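Aminoglycoside N(3)-acetyltransferase (Streptomyces griseus, PDB 7LAP) probably catalyses transfer of an acetyl group to the 3-amino group of aminoglycoside antibiotics, thereby conferring resistance. Local coordinates at residues L34-R47 with G175-T188. Residues are numbered along the deposited sequence; the frame is centred on the assembly and turned at random.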
loop_
_atom_site.group_PDB
_atom_site.type_symbol
_atom_site.label_atom_id
_atom_site.label_comp_id
_atom_site.label_asym_id
_atom_site.label_seq_id
_atom_site.Cartn_x
_atom_site.Cartn_y
_atom_site.Cartn_z
ATOM N N LEU B 34 19.779 12.208 16.955
ATOM C CA LEU B 34 20.558 11.075 16.471
ATOM C C LEU B 34 21.785 11.505 15.674
ATOM O O LEU B 34 22.711 10.706 15.490
ATOM C CB LEU B 34 19.698 10.223 15.539
ATOM C CG LEU B 34 19.030 8.920 15.904
ATOM C CD1 LEU B 34 18.660 8.279 14.575
ATOM C CD2 LEU B 34 19.949 8.048 16.720
ATOM N N GLY B 35 21.768 12.714 15.104
ATOM C CA GLY B 35 22.894 13.220 14.312
ATOM C C GLY B 35 22.521 13.561 12.883
ATOM O O GLY B 35 23.398 13.937 12.098
ATOM N N LEU B 36 21.264 13.442 12.482
ATOM C CA LEU B 36 20.886 13.837 11.131
ATOM C C LEU B 36 20.918 15.365 11.025
ATOM O O LEU B 36 20.493 16.063 11.957
ATOM C CB LEU B 36 19.494 13.265 10.835
ATOM C CG LEU B 36 19.085 12.962 9.400
ATOM C CD1 LEU B 36 20.159 12.190 8.609
ATOM C CD2 LEU B 36 17.743 12.184 9.435
ATOM N N VAL B 37 21.441 15.897 9.908
ATOM C CA VAL B 37 21.677 17.340 9.812
ATOM C C VAL B 37 21.202 17.859 8.456
ATOM O O VAL B 37 21.022 17.091 7.494
ATOM C CB VAL B 37 23.173 17.701 10.022
ATOM C CG1 VAL B 37 23.641 17.411 11.455
ATOM C CG2 VAL B 37 24.102 17.108 8.910
ATOM N N PRO B 38 21.023 19.187 8.339
ATOM C CA PRO B 38 20.656 19.771 7.051
ATOM C C PRO B 38 21.635 19.372 5.956
ATOM O O PRO B 38 22.851 19.362 6.148
ATOM C CB PRO B 38 20.705 21.277 7.327
ATOM C CG PRO B 38 20.370 21.379 8.792
ATOM C CD PRO B 38 20.998 20.200 9.424
ATOM N N GLY B 39 21.095 19.044 4.794
ATOM C CA GLY B 39 21.926 18.694 3.678
ATOM C C GLY B 39 22.236 17.221 3.556
ATOM O O GLY B 39 22.778 16.819 2.528
ATOM N N ASP B 40 21.922 16.409 4.570
ATOM C CA ASP B 40 22.238 14.985 4.515
ATOM C C ASP B 40 21.449 14.299 3.399
ATOM O O ASP B 40 20.299 14.645 3.111
ATOM C CB ASP B 40 21.890 14.299 5.856
ATOM C CG ASP B 40 23.041 14.308 6.846
ATOM O OD1 ASP B 40 24.173 14.549 6.400
ATOM O OD2 ASP B 40 22.815 14.087 8.072
ATOM N N THR B 41 22.044 13.263 2.822
ATOM C CA THR B 41 21.296 12.273 2.053
ATOM C C THR B 41 21.173 11.019 2.911
ATOM O O THR B 41 22.191 10.466 3.346
ATOM C CB THR B 41 21.993 11.978 0.716
ATOM O OG1 THR B 41 21.920 13.143 -0.107
ATOM C CG2 THR B 41 21.284 10.880 -0.032
ATOM N N VAL B 42 19.944 10.577 3.191
ATOM C CA VAL B 42 19.781 9.460 4.119
ATOM C C VAL B 42 18.853 8.415 3.513
ATOM O O VAL B 42 17.701 8.708 3.175
ATOM C CB VAL B 42 19.271 9.907 5.503
ATOM C CG1 VAL B 42 18.016 10.710 5.410
ATOM C CG2 VAL B 42 19.012 8.668 6.406
ATOM N N MET B 43 19.358 7.195 3.381
ATOM C CA MET B 43 18.543 6.031 3.063
ATOM C C MET B 43 17.966 5.460 4.363
ATOM O O MET B 43 18.696 5.263 5.333
ATOM C CB MET B 43 19.412 4.992 2.360
ATOM C CG MET B 43 18.695 3.725 2.015
ATOM S SD MET B 43 19.769 2.704 0.986
ATOM C CE MET B 43 18.495 1.646 0.276
ATOM N N PHE B 44 16.664 5.201 4.403
ATOM C CA PHE B 44 16.086 4.837 5.681
ATOM C C PHE B 44 15.163 3.635 5.538
ATOM O O PHE B 44 14.477 3.472 4.525
ATOM C CB PHE B 44 15.402 6.047 6.342
ATOM C CG PHE B 44 14.135 6.513 5.671
ATOM C CD1 PHE B 44 14.165 7.244 4.499
ATOM C CD2 PHE B 44 12.908 6.248 6.262
ATOM C CE1 PHE B 44 12.971 7.676 3.908
ATOM C CE2 PHE B 44 11.725 6.672 5.691
ATOM C CZ PHE B 44 11.754 7.376 4.499
ATOM N N HIS B 45 15.245 2.760 6.546
ATOM C CA HIS B 45 14.453 1.553 6.722
ATOM C C HIS B 45 13.622 1.718 7.986
ATOM O O HIS B 45 14.158 2.113 9.032
ATOM C CB HIS B 45 15.384 0.344 6.872
ATOM C CG HIS B 45 16.268 0.143 5.680
ATOM N ND1 HIS B 45 17.512 0.737 5.553
ATOM C CD2 HIS B 45 16.059 -0.546 4.530
ATOM C CE1 HIS B 45 18.039 0.399 4.384
ATOM N NE2 HIS B 45 17.177 -0.373 3.747
ATOM N N THR B 46 12.332 1.404 7.906
ATOM C CA THR B 46 11.379 1.819 8.928
ATOM C C THR B 46 10.538 0.637 9.384
ATOM O O THR B 46 10.011 -0.122 8.558
ATOM C CB THR B 46 10.451 2.921 8.421
ATOM O OG1 THR B 46 11.224 3.944 7.804
ATOM C CG2 THR B 46 9.630 3.526 9.621
ATOM N N ARG B 47 10.368 0.514 10.696
ATOM C CA ARG B 47 9.321 -0.341 11.252
ATOM C C ARG B 47 8.375 0.621 11.967
ATOM O O ARG B 47 8.602 1.029 13.110
ATOM C CB ARG B 47 9.920 -1.423 12.150
ATOM C CG ARG B 47 8.909 -2.375 12.733
ATOM C CD ARG B 47 9.578 -3.696 13.146
ATOM N NE ARG B 47 9.953 -4.450 11.957
ATOM C CZ ARG B 47 10.656 -5.574 11.985
ATOM N NH1 ARG B 47 11.065 -6.060 13.146
ATOM N NH2 ARG B 47 10.958 -6.191 10.858
ATOM N N GLY B 175 26.522 9.946 1.940
ATOM C CA GLY B 175 25.196 9.744 2.468
ATOM C C GLY B 175 25.206 8.912 3.742
ATOM O O GLY B 175 26.237 8.469 4.246
ATOM N N ARG B 176 24.008 8.732 4.296
ATOM C CA ARG B 176 23.827 8.043 5.568
ATOM C C ARG B 176 22.778 6.956 5.415
ATOM O O ARG B 176 22.014 6.940 4.439
ATOM C CB ARG B 176 23.436 9.051 6.657
ATOM C CG ARG B 176 24.329 10.270 6.441
ATOM C CD ARG B 176 24.330 11.220 7.504
ATOM N NE ARG B 176 24.990 10.676 8.661
ATOM C CZ ARG B 176 25.040 11.341 9.808
ATOM N NH1 ARG B 176 24.456 12.540 9.877
ATOM N NH2 ARG B 176 25.640 10.816 10.865
ATOM N N VAL B 177 22.779 6.033 6.377
ATOM C CA VAL B 177 21.752 4.997 6.494
ATOM C C VAL B 177 21.110 5.120 7.869
ATOM O O VAL B 177 21.808 5.144 8.891
ATOM C CB VAL B 177 22.334 3.586 6.273
ATOM C CG1 VAL B 177 21.242 2.539 6.413
ATOM C CG2 VAL B 177 22.946 3.509 4.869
ATOM N N LEU B 178 19.783 5.212 7.888
ATOM C CA LEU B 178 19.005 5.274 9.121
ATOM C C LEU B 178 18.150 4.010 9.252
ATOM O O LEU B 178 17.350 3.701 8.361
ATOM C CB LEU B 178 18.141 6.536 9.106
ATOM C CG LEU B 178 17.117 6.621 10.242
ATOM C CD1 LEU B 178 17.822 6.842 11.564
ATOM C CD2 LEU B 178 16.133 7.754 9.935
ATOM N N LEU B 179 18.351 3.252 10.341
ATOM C CA LEU B 179 17.403 2.210 10.726
ATOM C C LEU B 179 16.459 2.820 11.739
ATOM O O LEU B 179 16.870 3.161 12.851
ATOM C CB LEU B 179 18.116 1.000 11.317
ATOM C CG LEU B 179 19.241 0.477 10.426
ATOM C CD1 LEU B 179 19.906 -0.746 11.146
ATOM C CD2 LEU B 179 18.771 0.156 9.003
ATOM N N LEU B 180 15.189 2.941 11.369
ATOM C CA LEU B 180 14.187 3.629 12.176
ATOM C C LEU B 180 13.233 2.565 12.739
ATOM O O LEU B 180 12.168 2.265 12.187
ATOM C CB LEU B 180 13.521 4.703 11.294
ATOM C CG LEU B 180 12.443 5.625 11.879
ATOM C CD1 LEU B 180 12.867 6.217 13.160
ATOM C CD2 LEU B 180 11.975 6.718 10.905
ATOM N N GLY B 181 13.651 1.962 13.853
ATOM C CA GLY B 181 12.988 0.805 14.390
ATOM C C GLY B 181 13.211 -0.460 13.607
ATOM O O GLY B 181 12.797 -1.513 14.060
ATOM N N ALA B 182 13.784 -0.381 12.414
ATOM C CA ALA B 182 14.046 -1.566 11.613
ATOM C C ALA B 182 15.227 -2.335 12.197
ATOM O O ALA B 182 16.189 -1.728 12.698
ATOM C CB ALA B 182 14.367 -1.181 10.156
ATOM N N PRO B 183 15.223 -3.658 12.097
ATOM C CA PRO B 183 16.313 -4.432 12.684
ATOM C C PRO B 183 17.578 -4.370 11.835
ATOM O O PRO B 183 17.578 -3.953 10.670
ATOM C CB PRO B 183 15.747 -5.857 12.769
ATOM C CG PRO B 183 14.651 -5.894 11.782
ATOM C CD PRO B 183 14.075 -4.497 11.715
ATOM N N ARG B 184 18.687 -4.760 12.473
ATOM C CA ARG B 184 19.999 -4.611 11.850
ATOM C C ARG B 184 20.085 -5.336 10.509
ATOM O O ARG B 184 20.816 -4.893 9.614
ATOM C CB ARG B 184 21.075 -5.095 12.826
ATOM C CG ARG B 184 21.300 -4.110 13.970
ATOM C CD ARG B 184 22.121 -4.699 15.092
ATOM N NE ARG B 184 21.498 -5.925 15.569
ATOM C CZ ARG B 184 22.149 -6.938 16.127
ATOM N NH1 ARG B 184 23.465 -6.884 16.303
ATOM N NH2 ARG B 184 21.471 -8.005 16.514
ATOM N N ASP B 185 19.319 -6.410 10.317
ATOM C CA ASP B 185 19.468 -7.161 9.072
ATOM C C ASP B 185 18.835 -6.478 7.867
ATOM O O ASP B 185 19.024 -6.962 6.743
ATOM C CB ASP B 185 18.882 -8.565 9.217
ATOM C CG ASP B 185 17.570 -8.570 9.957
ATOM O OD1 ASP B 185 16.524 -8.368 9.303
ATOM O OD2 ASP B 185 17.588 -8.732 11.202
ATOM N N THR B 186 18.108 -5.376 8.050
ATOM C CA THR B 186 17.452 -4.719 6.928
ATOM C C THR B 186 18.367 -3.761 6.178
ATOM O O THR B 186 17.916 -3.114 5.226
ATOM C CB THR B 186 16.186 -3.960 7.394
ATOM O OG1 THR B 186 16.555 -2.848 8.211
ATOM C CG2 THR B 186 15.301 -4.860 8.200
ATOM N N MET B 187 19.637 -3.648 6.556
ATOM C CA MET B 187 20.499 -2.670 5.901
ATOM C C MET B 187 20.867 -3.098 4.469
ATOM O O MET B 187 21.851 -3.814 4.254
ATOM C CB MET B 187 21.770 -2.424 6.719
ATOM C CG MET B 187 22.520 -1.200 6.230
ATOM S SD MET B 187 24.185 -1.054 6.889
ATOM C CE MET B 187 23.745 -0.498 8.542
ATOM N N THR B 188 20.090 -2.605 3.498
ATOM C CA THR B 188 20.265 -2.901 2.071
ATOM C C THR B 188 21.663 -2.548 1.583
ATOM O O THR B 188 22.216 -3.218 0.700
ATOM C CB THR B 188 19.213 -2.103 1.272
ATOM O OG1 THR B 188 17.950 -2.759 1.371
ATOM C CG2 THR B 188 19.593 -1.930 -0.215
HETATM O O HOH W 1 25.340 10.589 14.240
#
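Arg176 N to Thr41 O is the first, and Arg47 N to Leu180 O the last, of six backbone hydrogen bonds joining parallel strands 41-46 and 176-180 within the mixed seven-stranded sheet. Val42, Phe44, Leu178 and Leu180 share one face, where Phe44 and Leu180 pack on helix 58-69. Branched Leu178 suits this apolar layer: its CB lies 3.5 Å from Val42 CG2, and its CD1 meets Leu34 CD1 crosswise.

On the other face His45, a flat ring, packs against Ala182 and the 3-10 segment 184-186. Thr186 O sits 3.1 Å above the ring plane, offset toward the rim, without bonding NE2, which makes a weak hydrogen bond to Thr188 OG1 (3.5 Å). Buried ND1 lies 3.7 Å from Leu179 CD2 and has no polar partner.

Charged side-chain contacts lie at the start of the strands. Arg176, bent at chi3 (70°), turns NH1 to Gly35 O (2.8 Å) and to Asp40 OD2 (2.9 Å), the latter a salt bridge on the syn side, tilted out of the carboxylate plane. Val37 N reaches the same oxygen from the opposite carboxylate face, and Asp272 pairs with Arg176 NE. Gly35 suits the positive phi of its Schellman motif.

Gripped by two carboxylates and a carbonyl, Arg176 probably stays charged, tying the helix-to-strand loop to the neighbouring strand.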